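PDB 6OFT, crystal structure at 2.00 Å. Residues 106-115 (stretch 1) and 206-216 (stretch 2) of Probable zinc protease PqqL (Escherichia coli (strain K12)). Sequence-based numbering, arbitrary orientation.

Stretch 1 106-115: QKQNLQQVMA
Stretch 2, residues 206-216: DIDSKEALALI

Two helical segments of PqqL, about a hundred residues apart in sequence, pack in the same general direction: the axes of helix 107-115 and helix 209-216 run at 38° (signed crossing angle -38°) and approach to 11.0 Å. Register is set by Gln111 and Leu215, whose CA atoms lie 7.2 Å apart. Backbone angles stay near -63/-42 through both helices, after extended lead-ins at Gln106 (-110/98), Ile207 (-141/143) and Asp208 (-79/162).

Each helix begins with a side-chain cap on a first-turn amide: Asn109 N donates to Gln106 OE1 (3.0 Å), with a weak bond to Gln106 O (3.3 Å) as well, and Glu211 N to Asp208 OD2 (2.8 Å, nearly linear; Asp208 chi1 p). Beyond the caps, i to i+4 bonds take over, from Leu110 N to Gln106 O (3.3 Å) and from Ala212 N to Asp208 O (3.0 Å).

The polar link between the helices is a salt bridge. Lys107 (m, m, t, t) leaves its CA sideways, but its end reaches Glu211 (t, t), whose CB points toward stretch 1. Lys107 NZ donates to Glu211 OE2 at 2.8 Å and weakly to Glu211 OE1 at 3.0 Å, so the ammonium engages both carboxylate oxygens; NZ also bonds to a residue flanking the stretches.

Alongside lies an apolar seam. Leu110 (m, t) points toward stretch 2, its CD1 4.3 Å from Ile207 CD1, 4.2 Å from Leu215 CD1 and 3.6 Å from Glu211 OE2, placing a methyl beside the charged pair. Leu215 (chi1 -95°, chi2 t), the residue most covered by this contact, packs its CD2 3.7 Å from Met114 CG. Met114 (m, m, m) sets CE 3.7 Å from Leu215 O, a van der Waals contact. Gln111 (t, p) satisfies OE1 and NE2 elsewhere in the structure.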

# COMPACT_ATOMS: atom_id res chain seq x y z
N GLN A 106 -24.03 -22.12 0.96
CA GLN A 106 -24.47 -22.68 2.25
C GLN A 106 -24.77 -21.49 3.17
O GLN A 106 -23.85 -20.87 3.70
CB GLN A 106 -23.40 -23.63 2.84
CG GLN A 106 -23.93 -24.94 3.43
CD GLN A 106 -24.74 -24.80 4.71
OE1 GLN A 106 -24.73 -23.78 5.40
NE2 GLN A 106 -25.47 -25.85 5.06
N LYS A 107 -26.06 -21.12 3.27
CA LYS A 107 -26.54 -19.96 4.03
C LYS A 107 -26.26 -20.03 5.53
O LYS A 107 -25.95 -19.01 6.14
CB LYS A 107 -28.03 -19.69 3.76
CG LYS A 107 -28.42 -19.54 2.27
CD LYS A 107 -27.57 -18.48 1.55
CE LYS A 107 -27.95 -18.29 0.10
NZ LYS A 107 -27.05 -17.32 -0.57
N GLN A 108 -26.32 -21.23 6.13
CA GLN A 108 -26.05 -21.39 7.57
C GLN A 108 -24.58 -21.07 7.89
O GLN A 108 -24.29 -20.52 8.95
CB GLN A 108 -26.48 -22.78 8.09
CG GLN A 108 -28.00 -22.98 8.22
CD GLN A 108 -28.77 -22.92 6.90
OE1 GLN A 108 -28.51 -23.68 5.95
NE2 GLN A 108 -29.72 -21.99 6.82
N ASN A 109 -23.66 -21.38 6.94
CA ASN A 109 -22.23 -21.10 7.08
C ASN A 109 -21.97 -19.60 6.98
O ASN A 109 -21.16 -19.09 7.74
CB ASN A 109 -21.44 -21.86 6.03
CG ASN A 109 -21.33 -23.33 6.33
OD1 ASN A 109 -21.70 -23.80 7.40
ND2 ASN A 109 -20.81 -24.08 5.40
N LEU A 110 -22.70 -18.90 6.08
CA LEU A 110 -22.59 -17.44 5.96
C LEU A 110 -22.96 -16.80 7.29
O LEU A 110 -22.24 -15.91 7.76
CB LEU A 110 -23.54 -16.90 4.87
CG LEU A 110 -23.09 -16.91 3.43
CD1 LEU A 110 -24.19 -16.36 2.54
CD2 LEU A 110 -21.80 -16.08 3.23
N GLN A 111 -24.06 -17.28 7.91
CA GLN A 111 -24.59 -16.83 9.19
C GLN A 111 -23.61 -17.10 10.34
O GLN A 111 -23.38 -16.23 11.19
CB GLN A 111 -25.97 -17.47 9.44
CG GLN A 111 -26.64 -17.14 10.78
CD GLN A 111 -26.59 -15.67 11.17
OE1 GLN A 111 -26.95 -14.76 10.38
NE2 GLN A 111 -26.16 -15.41 12.40
N GLN A 112 -23.01 -18.30 10.36
CA GLN A 112 -22.04 -18.69 11.34
C GLN A 112 -20.81 -17.77 11.27
O GLN A 112 -20.35 -17.31 12.32
CB GLN A 112 -21.65 -20.17 11.13
CG GLN A 112 -20.58 -20.67 12.09
CD GLN A 112 -21.04 -20.71 13.52
OE1 GLN A 112 -21.44 -21.76 14.03
NE2 GLN A 112 -20.97 -19.58 14.22
N VAL A 113 -20.30 -17.46 10.04
CA VAL A 113 -19.15 -16.57 9.83
C VAL A 113 -19.48 -15.15 10.37
O VAL A 113 -18.67 -14.54 11.07
CB VAL A 113 -18.66 -16.58 8.34
CG1 VAL A 113 -17.68 -15.45 8.06
CG2 VAL A 113 -18.02 -17.92 7.97
N MET A 114 -20.70 -14.67 10.09
CA MET A 114 -21.17 -13.35 10.55
C MET A 114 -21.24 -13.28 12.09
O MET A 114 -20.95 -12.23 12.66
CB MET A 114 -22.55 -13.05 9.96
CG MET A 114 -22.53 -12.69 8.48
SD MET A 114 -21.37 -11.38 8.01
CE MET A 114 -22.03 -9.98 8.92
N ALA A 115 -21.61 -14.40 12.74
CA ALA A 115 -21.70 -14.50 14.20
C ALA A 115 -20.30 -14.38 14.82
O ALA A 115 -20.15 -13.70 15.84
CB ALA A 115 -22.34 -15.81 14.60
N ASP A 206 -20.52 -12.69 -4.94
CA ASP A 206 -21.74 -13.19 -5.57
C ASP A 206 -22.94 -13.32 -4.64
O ASP A 206 -23.45 -14.42 -4.41
CB ASP A 206 -21.42 -14.52 -6.28
CG ASP A 206 -22.33 -14.79 -7.45
OD1 ASP A 206 -23.14 -13.89 -7.80
OD2 ASP A 206 -22.25 -15.89 -8.02
N ILE A 207 -23.45 -12.18 -4.18
CA ILE A 207 -24.60 -12.09 -3.27
C ILE A 207 -25.48 -10.89 -3.68
O ILE A 207 -24.95 -9.85 -4.09
CB ILE A 207 -24.07 -12.02 -1.80
CG1 ILE A 207 -25.22 -12.11 -0.77
CG2 ILE A 207 -23.16 -10.78 -1.56
CD1 ILE A 207 -24.78 -12.52 0.62
N ASP A 208 -26.81 -11.02 -3.58
CA ASP A 208 -27.64 -9.87 -3.98
C ASP A 208 -27.66 -8.79 -2.89
O ASP A 208 -27.29 -9.07 -1.75
CB ASP A 208 -29.04 -10.27 -4.50
CG ASP A 208 -30.09 -10.81 -3.54
OD1 ASP A 208 -30.99 -11.54 -4.01
OD2 ASP A 208 -30.05 -10.47 -2.34
N SER A 209 -28.06 -7.56 -3.25
CA SER A 209 -28.11 -6.41 -2.34
C SER A 209 -28.91 -6.69 -1.06
O SER A 209 -28.42 -6.43 0.03
CB SER A 209 -28.71 -5.19 -3.05
OG SER A 209 -28.13 -4.99 -4.32
N LYS A 210 -30.13 -7.24 -1.21
CA LYS A 210 -31.05 -7.55 -0.11
C LYS A 210 -30.44 -8.54 0.87
O LYS A 210 -30.44 -8.26 2.07
CB LYS A 210 -32.41 -8.02 -0.64
CG LYS A 210 -33.47 -8.28 0.44
CD LYS A 210 -34.73 -8.86 -0.22
CE LYS A 210 -35.81 -9.24 0.76
NZ LYS A 210 -36.96 -9.89 0.07
N GLU A 211 -29.92 -9.68 0.37
CA GLU A 211 -29.29 -10.70 1.20
C GLU A 211 -28.05 -10.18 1.92
O GLU A 211 -27.90 -10.45 3.10
CB GLU A 211 -28.96 -11.95 0.38
CG GLU A 211 -28.50 -13.11 1.25
CD GLU A 211 -28.00 -14.36 0.57
OE1 GLU A 211 -28.29 -14.56 -0.63
OE2 GLU A 211 -27.34 -15.17 1.26
N ALA A 212 -27.15 -9.45 1.21
CA ALA A 212 -25.95 -8.88 1.83
C ALA A 212 -26.30 -7.85 2.90
O ALA A 212 -25.73 -7.90 3.98
CB ALA A 212 -25.03 -8.28 0.77
N LEU A 213 -27.26 -6.93 2.62
CA LEU A 213 -27.69 -5.93 3.60
C LEU A 213 -28.32 -6.58 4.84
O LEU A 213 -28.09 -6.13 5.96
CB LEU A 213 -28.65 -4.89 2.98
CG LEU A 213 -27.97 -3.86 2.08
CD1 LEU A 213 -28.96 -3.22 1.11
CD2 LEU A 213 -27.23 -2.80 2.90
N ALA A 214 -29.07 -7.69 4.63
CA ALA A 214 -29.69 -8.42 5.72
C ALA A 214 -28.63 -9.11 6.58
O ALA A 214 -28.76 -9.08 7.79
CB ALA A 214 -30.69 -9.44 5.19
N LEU A 215 -27.56 -9.70 5.95
CA LEU A 215 -26.46 -10.37 6.68
C LEU A 215 -25.85 -9.41 7.68
O LEU A 215 -25.68 -9.76 8.84
CB LEU A 215 -25.34 -10.84 5.72
CG LEU A 215 -25.35 -12.28 5.18
CD1 LEU A 215 -24.11 -12.53 4.35
CD2 LEU A 215 -25.42 -13.32 6.31
N ILE A 216 -25.54 -8.18 7.23
CA ILE A 216 -24.93 -7.12 8.03
C ILE A 216 -25.87 -6.64 9.13
O ILE A 216 -25.46 -6.63 10.30
CB ILE A 216 -24.42 -5.96 7.12
CG1 ILE A 216 -23.29 -6.45 6.20
CG2 ILE A 216 -24.01 -4.72 7.93
CD1 ILE A 216 -23.02 -5.57 4.98